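Local coordinates for sigma regulatory family protein-PP2C phosphatase (Chlamydia trachomatis serovar L2, PDB 6MAB), which probably acts as a phosphatase in sigma-factor regulation, through a longer membrane protein whose periplasmic sensor domain, described here, is linked to sensing of TCA-cycle intermediates, at residues Ser12-Leu17 / Glu241-Ile246; Ala54-Ala59 / Arg87-Ser92; Ser124-Val129 / Ser150-Leu155; Asn176-Gln181 / Leu189-Lys194. All blocks are in the same frame, centred on the assembly; numbering follows the deposited sequence.

Contact 1. Residues Ser12-Leu17 / Glu241-Ile246; sequences SITSDL and EMWGYI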
loop_
_atom_site.group_PDB
_atom_site.type_symbol
_atom_site.label_atom_id
_atom_site.label_comp_id
_atom_site.label_asym_id
_atom_site.label_seq_id
_atom_site.Cartn_x
_atom_site.Cartn_y
_atom_site.Cartn_z
ATOM N N SER A 12 24.771 -16.167 -4.010
ATOM C CA SER A 12 24.104 -17.418 -3.683
ATOM C C SER A 12 23.394 -17.355 -2.338
ATOM O O SER A 12 22.259 -17.828 -2.210
ATOM C CB SER A 12 25.113 -18.568 -3.699
ATOM O OG SER A 12 25.604 -18.730 -5.008
ATOM N N ILE A 13 24.033 -16.783 -1.317
ATOM C CA ILE A 13 23.410 -16.841 0.003
ATOM C C ILE A 13 22.328 -15.787 0.193
ATOM O O ILE A 13 21.548 -15.897 1.141
ATOM C CB ILE A 13 24.442 -16.721 1.142
ATOM C CG1 ILE A 13 25.104 -15.344 1.136
ATOM C CG2 ILE A 13 25.462 -17.877 1.038
ATOM C CD1 ILE A 13 26.145 -15.157 2.262
ATOM N N THR A 14 22.226 -14.807 -0.712
ATOM C CA THR A 14 21.175 -13.797 -0.672
ATOM C C THR A 14 20.064 -14.041 -1.681
ATOM O O THR A 14 19.065 -13.322 -1.672
ATOM C CB THR A 14 21.770 -12.414 -0.913
ATOM O OG1 THR A 14 22.483 -12.389 -2.151
ATOM C CG2 THR A 14 22.730 -12.043 0.257
ATOM N N SER A 15 20.217 -15.038 -2.542
ATOM C CA SER A 15 19.266 -15.250 -3.626
ATOM C C SER A 15 17.850 -15.423 -3.094
ATOM O O SER A 15 16.873 -14.958 -3.700
ATOM C CB SER A 15 19.710 -16.486 -4.426
ATOM O OG SER A 15 18.756 -16.841 -5.390
ATOM N N ASP A 16 17.720 -16.091 -1.958
ATOM C CA ASP A 16 16.410 -16.447 -1.446
ATOM C C ASP A 16 15.652 -15.228 -0.931
ATOM O O ASP A 16 14.416 -15.214 -0.978
ATOM C CB ASP A 16 16.580 -17.505 -0.360
ATOM C CG ASP A 16 15.272 -17.946 0.232
ATOM O OD1 ASP A 16 14.474 -18.586 -0.488
ATOM O OD2 ASP A 16 15.053 -17.658 1.422
ATOM N N LEU A 17 16.365 -14.208 -0.436
ATOM C CA LEU A 17 15.707 -12.943 -0.083
ATOM C C LEU A 17 15.025 -12.333 -1.297
ATOM O O LEU A 17 13.857 -11.922 -1.239
ATOM C CB LEU A 17 16.714 -11.934 0.483
ATOM C CG LEU A 17 17.275 -12.087 1.884
ATOM C CD1 LEU A 17 18.436 -11.120 2.084
ATOM C CD2 LEU A 17 16.196 -11.827 2.908
ATOM N N GLU A 241 22.024 -7.806 13.689
ATOM C CA GLU A 241 22.292 -7.405 12.305
ATOM C C GLU A 241 21.434 -8.195 11.308
ATOM O O GLU A 241 21.371 -9.428 11.368
ATOM C CB GLU A 241 23.771 -7.602 11.975
ATOM N N MET A 242 20.797 -7.465 10.388
ATOM C CA MET A 242 19.916 -7.992 9.353
ATOM C C MET A 242 20.490 -7.661 7.983
ATOM O O MET A 242 21.110 -6.616 7.790
ATOM C CB MET A 242 18.503 -7.365 9.410
ATOM C CG MET A 242 17.873 -7.319 10.783
ATOM S SD MET A 242 17.748 -8.948 11.514
ATOM C CE MET A 242 16.420 -9.671 10.688
ATOM N N TRP A 243 20.243 -8.536 7.018
ATOM C CA TRP A 243 20.427 -8.215 5.615
ATOM C C TRP A 243 19.062 -8.273 4.939
ATOM O O TRP A 243 18.196 -9.040 5.360
ATOM C CB TRP A 243 21.384 -9.192 4.940
ATOM C CG TRP A 243 22.858 -8.869 5.102
ATOM C CD1 TRP A 243 23.434 -8.044 6.030
ATOM C CD2 TRP A 243 23.927 -9.371 4.301
ATOM N NE1 TRP A 243 24.797 -8.004 5.850
ATOM C CE2 TRP A 243 25.125 -8.818 4.797
ATOM C CE3 TRP A 243 23.988 -10.238 3.207
ATOM C CZ2 TRP A 243 26.364 -9.091 4.227
ATOM C CZ3 TRP A 243 25.218 -10.512 2.652
ATOM C CH2 TRP A 243 26.388 -9.951 3.162
ATOM N N GLY A 244 18.873 -7.465 3.892
ATOM C CA GLY A 244 17.584 -7.408 3.232
ATOM C C GLY A 244 17.692 -7.078 1.761
ATOM O O GLY A 244 18.769 -6.806 1.244
ATOM N N TYR A 245 16.533 -7.146 1.081
ATOM C CA TYR A 245 16.395 -6.846 -0.337
ATOM C C TYR A 245 15.147 -5.992 -0.529
ATOM O O TYR A 245 14.102 -6.315 0.022
ATOM C CB TYR A 245 16.256 -8.136 -1.174
ATOM C CG TYR A 245 16.104 -7.890 -2.650
ATOM C CD1 TYR A 245 17.207 -7.670 -3.446
ATOM C CD2 TYR A 245 14.849 -7.873 -3.252
ATOM C CE1 TYR A 245 17.082 -7.451 -4.804
ATOM C CE2 TYR A 245 14.712 -7.652 -4.611
ATOM C CZ TYR A 245 15.833 -7.430 -5.372
ATOM O OH TYR A 245 15.703 -7.201 -6.709
ATOM N N ILE A 246 15.246 -4.929 -1.316
ATOM C CA ILE A 246 14.109 -4.039 -1.560
ATOM C C ILE A 246 13.660 -4.189 -3.002
ATOM O O ILE A 246 14.431 -3.930 -3.938
ATOM C CB ILE A 246 14.443 -2.572 -1.271
ATOM C CG1 ILE A 246 14.801 -2.393 0.195
ATOM C CG2 ILE A 246 13.251 -1.691 -1.611
ATOM C CD1 ILE A 246 15.414 -1.028 0.490
#
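L17 reaches from helix 2-31 onto strand 240-249, where the two short segments run at 59° to each other with their axes 8.3 Å apart at the closest. Its CB lies 4.2 Å from Y245 CB. From there chi1 of -74° puts CG anti to the carbonyl carbon, beside L17 N, and the branch continues along the strand toward its start. At the tip, CD1 settles against bare backbone: it is 3.9 Å from W243 O and 4.0 Å from G244 CA. Y245 brings only its CB to the helix; with CG anti to the backbone N, the ring leads away and meets F232. One turn earlier, T14 CG2 meets the rim of the W243 indole, in the ring plane, at 3.7 Å from CE3. Threonine serves both sides here, since its methyl faces the indole while OG1 is hydrogen-bonded to the carbonyls of L10 and S11 in its own helix. F266 meets the same indole edge-to-face, and I265 adds to the cover on L17. No hydrogen bond joins the two segments, although L17 O accepts one from T258 OG1 on the neighbouring strand 254-261. With T14 OG1 satisfied within the helix, van der Waals contact without directional bonds probably sets the fit between these two segments across their buried interface.

Contact 2. Residues Ala54-Ala59 / Arg87-Ser92; sequences AEPDLA and RVVASS
P56 lies across the guanidinium of R87, its CG 3.9 Å above the plane and over the centre, so the apolar ring covers one face of the charged group. An extended R87 chain, with CG anti to the backbone N (chi1 -170°), carries the group out to this position. NE is satisfied by the carbonyl of G98. NH1 turns toward E55, whose OE1 stands at 3.6 Å near the guanidinium plane in a long salt bridge; carboxylate and guanidinium are nearly perpendicular, 86° apart, rather than set for a paired, coplanar contact. The backbone join is made at V89 O. This carbonyl belongs to a classic beta bulge, in which V89 and A90 both face L77 of strand 74-80, on an outermost strand of the five-stranded sheet. D57 N donates to V89 O at 2.8 Å with an N-H...O angle of 158°, and P56 CA adds a CH...O contact of 3.3 Å to the same oxygen. Proline has no N-H, and the donor to V89 O is the N of the following residue, D57. D57 is also the N-cap of helix 58-68: its OD1 accepts from L60 N, and its carbonyl O accepts from S61 OG, a hydroxyl that in turn receives the N-H of S91. Small A90 suits the face beneath this helix start, where its CB touches L60, S61 and M64.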
loop_
_atom_site.group_PDB
_atom_site.type_symbol
_atom_site.label_atom_id
_atom_site.label_comp_id
_atom_site.label_asym_id
_atom_site.label_seq_id
_atom_site.Cartn_x
_atom_site.Cartn_y
_atom_site.Cartn_z
ATOM N N ALA A 54 -25.866 14.125 -8.068
ATOM C CA ALA A 54 -25.356 15.483 -7.921
ATOM C C ALA A 54 -25.316 15.927 -6.467
ATOM O O ALA A 54 -24.575 16.861 -6.135
ATOM C CB ALA A 54 -26.209 16.465 -8.730
ATOM N N GLU A 55 -26.095 15.285 -5.605
ATOM C CA GLU A 55 -26.145 15.605 -4.191
ATOM C C GLU A 55 -26.072 14.312 -3.399
ATOM O O GLU A 55 -26.507 13.259 -3.881
ATOM C CB GLU A 55 -27.434 16.356 -3.818
ATOM C CG GLU A 55 -27.698 17.631 -4.615
ATOM C CD GLU A 55 -26.767 18.780 -4.255
ATOM O OE1 GLU A 55 -25.994 18.660 -3.279
ATOM O OE2 GLU A 55 -26.815 19.816 -4.953
ATOM N N PRO A 56 -25.526 14.356 -2.188
ATOM C CA PRO A 56 -25.451 13.142 -1.371
ATOM C C PRO A 56 -26.788 12.422 -1.317
ATOM O O PRO A 56 -27.833 13.023 -1.065
ATOM C CB PRO A 56 -25.028 13.668 0.003
ATOM C CG PRO A 56 -24.275 14.907 -0.301
ATOM C CD PRO A 56 -24.975 15.525 -1.480
ATOM N N ASP A 57 -26.736 11.122 -1.564
ATOM C CA ASP A 57 -27.902 10.261 -1.711
ATOM C C ASP A 57 -27.896 9.271 -0.552
ATOM O O ASP A 57 -27.165 8.274 -0.576
ATOM C CB ASP A 57 -27.859 9.543 -3.053
ATOM C CG ASP A 57 -29.127 8.735 -3.348
ATOM O OD1 ASP A 57 -29.886 8.399 -2.415
ATOM O OD2 ASP A 57 -29.339 8.414 -4.535
ATOM N N LEU A 58 -28.730 9.546 0.454
ATOM C CA LEU A 58 -28.803 8.667 1.615
ATOM C C LEU A 58 -29.373 7.303 1.244
ATOM O O LEU A 58 -28.844 6.267 1.663
ATOM C CB LEU A 58 -29.645 9.321 2.713
ATOM C CG LEU A 58 -29.775 8.504 3.999
ATOM C CD1 LEU A 58 -28.397 8.185 4.573
ATOM C CD2 LEU A 58 -30.622 9.237 5.032
ATOM N N ALA A 59 -30.442 7.283 0.448
ATOM C CA ALA A 59 -31.054 6.020 0.048
ATOM C C ALA A 59 -30.042 5.115 -0.633
ATOM O O ALA A 59 -29.949 3.922 -0.327
ATOM C CB ALA A 59 -32.241 6.284 -0.880
ATOM N N ARG A 87 -16.438 15.375 -3.681
ATOM C CA ARG A 87 -17.365 15.264 -2.561
ATOM C C ARG A 87 -18.031 13.892 -2.560
ATOM O O ARG A 87 -18.467 13.413 -3.609
ATOM C CB ARG A 87 -18.419 16.355 -2.630
ATOM C CG ARG A 87 -19.272 16.458 -1.397
ATOM C CD ARG A 87 -20.360 17.501 -1.586
ATOM N NE ARG A 87 -21.023 17.809 -0.327
ATOM C CZ ARG A 87 -22.256 18.291 -0.226
ATOM N NH1 ARG A 87 -22.987 18.506 -1.315
ATOM N NH2 ARG A 87 -22.766 18.545 0.973
ATOM N N VAL A 88 -18.119 13.264 -1.384
ATOM C CA VAL A 88 -18.770 11.962 -1.275
ATOM C C VAL A 88 -20.270 12.144 -1.442
ATOM O O VAL A 88 -20.920 12.835 -0.648
ATOM C CB VAL A 88 -18.460 11.281 0.064
ATOM C CG1 VAL A 88 -19.184 9.965 0.143
ATOM C CG2 VAL A 88 -16.953 11.060 0.259
ATOM N N VAL A 89 -20.838 11.512 -2.465
ATOM C CA VAL A 89 -22.280 11.590 -2.691
ATOM C C VAL A 89 -22.996 10.270 -2.446
ATOM O O VAL A 89 -24.237 10.253 -2.454
ATOM C CB VAL A 89 -22.606 12.123 -4.101
ATOM C CG1 VAL A 89 -22.093 13.555 -4.255
ATOM C CG2 VAL A 89 -22.021 11.237 -5.180
ATOM N N ALA A 90 -22.271 9.177 -2.226
ATOM C CA ALA A 90 -22.862 7.935 -1.749
ATOM C C ALA A 90 -21.747 7.093 -1.145
ATOM O O ALA A 90 -20.635 7.069 -1.677
ATOM C CB ALA A 90 -23.563 7.176 -2.878
ATOM N N SER A 91 -22.037 6.432 -0.019
ATOM C CA SER A 91 -21.044 5.592 0.641
ATOM C C SER A 91 -21.704 4.474 1.442
ATOM O O SER A 91 -22.772 4.657 2.036
ATOM C CB SER A 91 -20.167 6.413 1.587
ATOM O OG SER A 91 -19.116 5.605 2.095
ATOM N N SER A 92 -21.049 3.314 1.458
ATOM C CA SER A 92 -21.395 2.264 2.409
ATOM C C SER A 92 -21.111 2.682 3.839
ATOM O O SER A 92 -21.624 2.043 4.765
ATOM C CB SER A 92 -20.620 0.984 2.094
ATOM O OG SER A 92 -19.231 1.169 2.295
#

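Contact 3. Residues Ser124-Val129 / Ser150-Leu155; sequences SQVLAV and SDTNYL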
loop_
_atom_site.group_PDB
_atom_site.type_symbol
_atom_site.label_atom_id
_atom_site.label_comp_id
_atom_site.label_asym_id
_atom_site.label_seq_id
_atom_site.Cartn_x
_atom_site.Cartn_y
_atom_site.Cartn_z
ATOM N N SER A 124 -2.979 -1.365 13.869
ATOM C CA SER A 124 -1.973 -1.704 12.874
ATOM C C SER A 124 -2.696 -2.061 11.584
ATOM O O SER A 124 -2.404 -3.095 10.973
ATOM C CB SER A 124 -1.112 -2.865 13.352
ATOM O OG SER A 124 -0.593 -2.603 14.655
ATOM N N GLN A 125 -3.663 -1.241 11.183
ATOM C CA GLN A 125 -4.485 -1.549 10.010
ATOM C C GLN A 125 -3.909 -0.871 8.770
ATOM O O GLN A 125 -3.746 0.355 8.726
ATOM C CB GLN A 125 -5.934 -1.125 10.240
ATOM C CG GLN A 125 -6.851 -1.399 9.036
ATOM C CD GLN A 125 -8.287 -0.993 9.269
ATOM O OE1 GLN A 125 -8.583 0.174 9.507
ATOM N NE2 GLN A 125 -9.195 -1.958 9.193
ATOM N N VAL A 126 -3.608 -1.675 7.764
ATOM C CA VAL A 126 -3.187 -1.195 6.457
ATOM C C VAL A 126 -4.293 -1.498 5.463
ATOM O O VAL A 126 -4.832 -2.612 5.436
ATOM C CB VAL A 126 -1.860 -1.843 6.036
ATOM C CG1 VAL A 126 -1.509 -1.508 4.615
ATOM C CG2 VAL A 126 -0.762 -1.369 6.958
ATOM N N LEU A 127 -4.618 -0.511 4.642
ATOM C CA LEU A 127 -5.747 -0.570 3.735
ATOM C C LEU A 127 -5.273 -0.545 2.293
ATOM O O LEU A 127 -4.338 0.178 1.944
ATOM C CB LEU A 127 -6.668 0.607 3.951
ATOM C CG LEU A 127 -7.275 0.750 5.342
ATOM C CD1 LEU A 127 -7.969 2.099 5.512
ATOM C CD2 LEU A 127 -8.230 -0.402 5.587
ATOM N N ALA A 128 -5.937 -1.341 1.460
ATOM C CA ALA A 128 -5.836 -1.186 0.024
ATOM C C ALA A 128 -6.772 -0.068 -0.391
ATOM O O ALA A 128 -7.986 -0.167 -0.197
ATOM C CB ALA A 128 -6.231 -2.484 -0.660
ATOM N N VAL A 129 -6.200 0.985 -0.949
ATOM C CA VAL A 129 -6.936 2.159 -1.395
ATOM C C VAL A 129 -7.011 2.070 -2.906
ATOM O O VAL A 129 -5.989 2.197 -3.584
ATOM C CB VAL A 129 -6.245 3.451 -0.960
ATOM C CG1 VAL A 129 -7.049 4.661 -1.393
ATOM C CG2 VAL A 129 -6.007 3.446 0.558
ATOM N N SER A 150 -10.147 -1.481 1.630
ATOM C CA SER A 150 -10.207 -2.888 2.002
ATOM C C SER A 150 -9.090 -3.214 3.000
ATOM O O SER A 150 -7.918 -2.879 2.768
ATOM C CB SER A 150 -10.090 -3.759 0.708
ATOM O OG SER A 150 -9.780 -5.103 0.987
ATOM N N ASP A 151 -9.444 -3.855 4.120
ATOM C CA ASP A 151 -8.420 -4.275 5.073
ATOM C C ASP A 151 -7.545 -5.341 4.423
ATOM O O ASP A 151 -8.057 -6.348 3.919
ATOM C CB ASP A 151 -9.068 -4.811 6.339
ATOM C CG ASP A 151 -8.106 -4.896 7.505
ATOM O OD1 ASP A 151 -6.907 -5.134 7.286
ATOM O OD2 ASP A 151 -8.565 -4.730 8.662
ATOM N N THR A 152 -6.233 -5.119 4.407
ATOM C CA THR A 152 -5.314 -6.061 3.788
ATOM C C THR A 152 -4.802 -7.144 4.730
ATOM O O THR A 152 -3.922 -7.912 4.329
ATOM C CB THR A 152 -4.121 -5.334 3.187
ATOM O OG1 THR A 152 -3.334 -4.746 4.232
ATOM C CG2 THR A 152 -4.592 -4.271 2.208
ATOM N N ASN A 153 -5.345 -7.265 5.942
ATOM C CA ASN A 153 -4.829 -8.285 6.848
ATOM C C ASN A 153 -4.923 -9.682 6.237
ATOM O O ASN A 153 -4.031 -10.505 6.455
ATOM C CB ASN A 153 -5.515 -8.227 8.215
ATOM C CG ASN A 153 -7.044 -8.274 8.176
ATOM O OD1 ASN A 153 -7.681 -8.455 7.143
ATOM N ND2 ASN A 153 -7.637 -8.125 9.363
ATOM N N TYR A 154 -5.977 -9.963 5.457
ATOM C CA TYR A 154 -6.126 -11.294 4.869
ATOM C C TYR A 154 -5.000 -11.625 3.887
ATOM O O TYR A 154 -4.754 -12.810 3.607
ATOM C CB TYR A 154 -7.491 -11.413 4.175
ATOM C CG TYR A 154 -7.571 -10.673 2.861
ATOM C CD1 TYR A 154 -7.737 -9.298 2.805
ATOM C CD2 TYR A 154 -7.476 -11.372 1.660
ATOM C CE1 TYR A 154 -7.811 -8.634 1.579
ATOM C CE2 TYR A 154 -7.559 -10.728 0.448
ATOM C CZ TYR A 154 -7.726 -9.362 0.407
ATOM O OH TYR A 154 -7.789 -8.715 -0.814
ATOM N N LEU A 155 -4.296 -10.617 3.384
ATOM C CA LEU A 155 -3.102 -10.806 2.565
ATOM C C LEU A 155 -1.825 -10.691 3.364
ATOM O O LEU A 155 -0.977 -11.580 3.336
ATOM C CB LEU A 155 -3.056 -9.765 1.462
ATOM C CG LEU A 155 -4.090 -9.897 0.362
ATOM C CD1 LEU A 155 -4.186 -8.564 -0.362
ATOM C CD2 LEU A 155 -3.676 -11.035 -0.589
HETATM O O HOH W 1 -4.342 -4.444 8.321
#
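A128 and S150 form a hydrogen-bonded antiparallel pair, A128 N to S150 O at 2.8 Å and S150 N to A128 O at 3.1 Å, with L127 and D151 as the adjoining non-hydrogen-bonded pair. Beyond them strand 142-151 turns into helix 153-160, and T152, past the last bridge, still bonds to the strand. V126 O accepts twice from this one residue: T152 N approaches almost along the C=O axis at 3.1 Å, while OG1 comes from above the carbonyl plane at 2.9 Å. Threonine can do this because chi1 of 67° sets OG1 between N and the carbonyl carbon. CG2 then lies 3.8 Å from A128 CB. T152 occupies the N-cap position, yet its hydroxyl is spent on the strand. D151 works as the acceptor of the turn. Its OD1 takes N153 N in an Asx turn and a hydrogen bond from a water that also accepts from V126 N. OD2 receives Q125 NE2 at 2.9 Å and 174°, from above the carboxylate plane, with the amide and carboxylate planes 77° apart. With several donors gathered on it, the carboxylate is probably ionised, and this network probably helps to hold the turn from strand into helix.

Contact 4. Residues Asn176-Gln181 / Leu189-Lys194; sequences NGIILQ and LVSIHK
G177 and I179 bind the loop 189-194 through three backbone hydrogen bonds, with I178 between them. I179 N donates to V190 O at 2.9 Å and 176°, I192 N to G177 O at 2.9 Å, and L189 N to I179 O at 2.7 Å with a more bent angle of 137°. Around these bonds the apolar branches close tightly. I178 CD1 rests on S191 CA at 3.7 Å, its CG2 meets L189 CD2 at 4.0 Å, and the side chains of I179 and I192 cross obliquely, CG1 to CG2 3.9 Å. Branched aliphatic residues, whose branches reach several neighbours at once, suit this buried side. At the other end the contact thins toward solvent. The ring of H193 is exposed; its edge faces N176 O, with NE2 3.6 Å away, and its own neighbour I192 covers one face with CG1. G177 belongs beside this ring: its positive phi (98°) would press a beta carbon against the carbonyl of N176, and that carbon would also run into H193 NE2. S191 holds the loop's bend, its OG accepting from H193 N in an ST turn and also bonding T195 and Q200. I178 and S191 make a single bridge. Loop 189-194 thus pairs with the start of strand 179-182, outermost in the six-stranded antiparallel sheet, and the residues just before it, much as a hairpin does, in a module consistent with the PAS-like folds of Cache sensor domains.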
loop_
_atom_site.group_PDB
_atom_site.type_symbol
_atom_site.label_atom_id
_atom_site.label_comp_id
_atom_site.label_asym_id
_atom_site.label_seq_id
_atom_site.Cartn_x
_atom_site.Cartn_y
_atom_site.Cartn_z
ATOM N N ASN A 176 8.026 6.902 -0.027
ATOM C CA ASN A 176 9.032 7.787 0.552
ATOM C C ASN A 176 9.773 7.147 1.723
ATOM O O ASN A 176 10.497 7.844 2.441
ATOM C CB ASN A 176 8.432 9.119 1.053
ATOM C CG ASN A 176 7.640 9.874 0.007
ATOM O OD1 ASN A 176 6.573 10.439 0.300
ATOM N ND2 ASN A 176 8.185 9.957 -1.192
ATOM N N GLY A 177 9.599 5.857 1.951
ATOM C CA GLY A 177 10.455 5.125 2.855
ATOM C C GLY A 177 9.948 4.899 4.265
ATOM O O GLY A 177 10.775 4.677 5.166
ATOM N N ILE A 178 8.637 4.927 4.496
ATOM C CA ILE A 178 8.060 4.598 5.802
ATOM C C ILE A 178 7.523 3.168 5.742
ATOM O O ILE A 178 6.748 2.827 4.841
ATOM C CB ILE A 178 6.953 5.585 6.193
ATOM C CG1 ILE A 178 7.492 7.027 6.319
ATOM C CG2 ILE A 178 6.317 5.162 7.512
ATOM C CD1 ILE A 178 8.636 7.177 7.343
ATOM N N ILE A 179 7.910 2.341 6.706
ATOM C CA ILE A 179 7.352 0.992 6.783
ATOM C C ILE A 179 5.886 1.065 7.200
ATOM O O ILE A 179 5.537 1.650 8.223
ATOM C CB ILE A 179 8.181 0.120 7.730
ATOM C CG1 ILE A 179 9.585 -0.092 7.138
ATOM C CG2 ILE A 179 7.480 -1.215 7.982
ATOM C CD1 ILE A 179 10.571 -0.797 8.051
ATOM N N LEU A 180 5.002 0.480 6.388
ATOM C CA LEU A 180 3.590 0.442 6.747
ATOM C C LEU A 180 3.294 -0.695 7.714
ATOM O O LEU A 180 2.479 -0.544 8.634
ATOM C CB LEU A 180 2.742 0.312 5.490
ATOM C CG LEU A 180 2.901 1.385 4.413
ATOM C CD1 LEU A 180 1.898 1.121 3.277
ATOM C CD2 LEU A 180 2.724 2.777 4.962
ATOM N N GLN A 181 3.928 -1.850 7.505
ATOM C CA GLN A 181 3.699 -3.023 8.326
ATOM C C GLN A 181 4.823 -4.009 8.068
ATOM O O GLN A 181 5.264 -4.167 6.920
ATOM C CB GLN A 181 2.337 -3.644 8.019
ATOM C CG GLN A 181 1.909 -4.686 8.996
ATOM C CD GLN A 181 0.437 -4.957 8.895
ATOM O OE1 GLN A 181 0.018 -5.887 8.213
ATOM N NE2 GLN A 181 -0.370 -4.135 9.576
ATOM N N LEU A 189 5.660 1.874 10.897
ATOM C CA LEU A 189 5.702 3.341 10.789
ATOM C C LEU A 189 7.042 3.904 11.269
ATOM O O LEU A 189 7.105 4.893 11.988
ATOM C CB LEU A 189 4.529 3.990 11.526
ATOM C CG LEU A 189 3.136 3.627 10.976
ATOM C CD1 LEU A 189 2.027 4.286 11.792
ATOM C CD2 LEU A 189 3.006 4.015 9.507
ATOM N N VAL A 190 8.113 3.275 10.815
ATOM C CA VAL A 190 9.490 3.693 11.019
ATOM C C VAL A 190 10.096 3.952 9.653
ATOM O O VAL A 190 9.756 3.286 8.670
ATOM C CB VAL A 190 10.284 2.613 11.789
ATOM C CG1 VAL A 190 11.756 2.937 11.851
ATOM C CG2 VAL A 190 9.687 2.453 13.214
ATOM N N SER A 191 10.994 4.929 9.595
ATOM C CA SER A 191 11.698 5.271 8.368
ATOM C C SER A 191 12.881 4.343 8.094
ATOM O O SER A 191 13.672 4.030 8.985
ATOM C CB SER A 191 12.201 6.711 8.440
ATOM O OG SER A 191 12.967 7.005 7.284
ATOM N N ILE A 192 13.027 3.935 6.830
ATOM C CA ILE A 192 14.214 3.177 6.436
ATOM C C ILE A 192 15.447 4.016 6.164
ATOM O O ILE A 192 16.511 3.448 5.899
ATOM C CB ILE A 192 13.957 2.363 5.159
ATOM C CG1 ILE A 192 13.705 3.298 3.972
ATOM C CG2 ILE A 192 12.780 1.411 5.384
ATOM C CD1 ILE A 192 13.729 2.592 2.623
ATOM N N HIS A 193 15.350 5.343 6.180
ATOM C CA HIS A 193 16.473 6.199 5.830
ATOM C C HIS A 193 17.275 6.567 7.077
ATOM O O HIS A 193 16.980 6.108 8.185
ATOM C CB HIS A 193 15.960 7.428 5.088
ATOM C CG HIS A 193 15.264 7.084 3.811
ATOM N ND1 HIS A 193 15.877 6.362 2.808
ATOM C CD2 HIS A 193 14.003 7.325 3.384
ATOM C CE1 HIS A 193 15.022 6.178 1.816
ATOM N NE2 HIS A 193 13.877 6.752 2.141
ATOM N N LYS A 194 18.288 7.436 6.910
ATOM C CA LYS A 194 19.088 7.876 8.047
ATOM C C LYS A 194 18.287 8.804 8.946
ATOM O O LYS A 194 18.534 8.859 10.150
ATOM C CB LYS A 194 20.351 8.578 7.562
ATOM C CG LYS A 194 21.314 9.031 8.666
ATOM C CD LYS A 194 22.567 9.655 8.070
#

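Overall arrangement
Contacts 1 and 4 are buried and reach the same six-stranded sheet, contact 1 through its strand 240-249 and contact 4 along its outer strand 179-182. Contacts 2 and 3 are partly buried and belong to the five-stranded sheet. Contact 1 has no hydrogen bond between its segments, whereas contact 4 mixes backbone bonds with aliphatic packing. Contact 2 combines one backbone bond with a proline-covered arginine and a long salt bridge, and contact 3 relies on a polar, water-bridged network. Contacts 3 and 4 touch: S124 O lies 2.7 Å from Q181 NE2, bringing the start of strand 126-135 against strand 179-182 of the other sheet. Contacts 1 and 2 stand about 48 Å apart between centres, on opposite sides of the chain's centre, as suits an elongated two-sheet sensor.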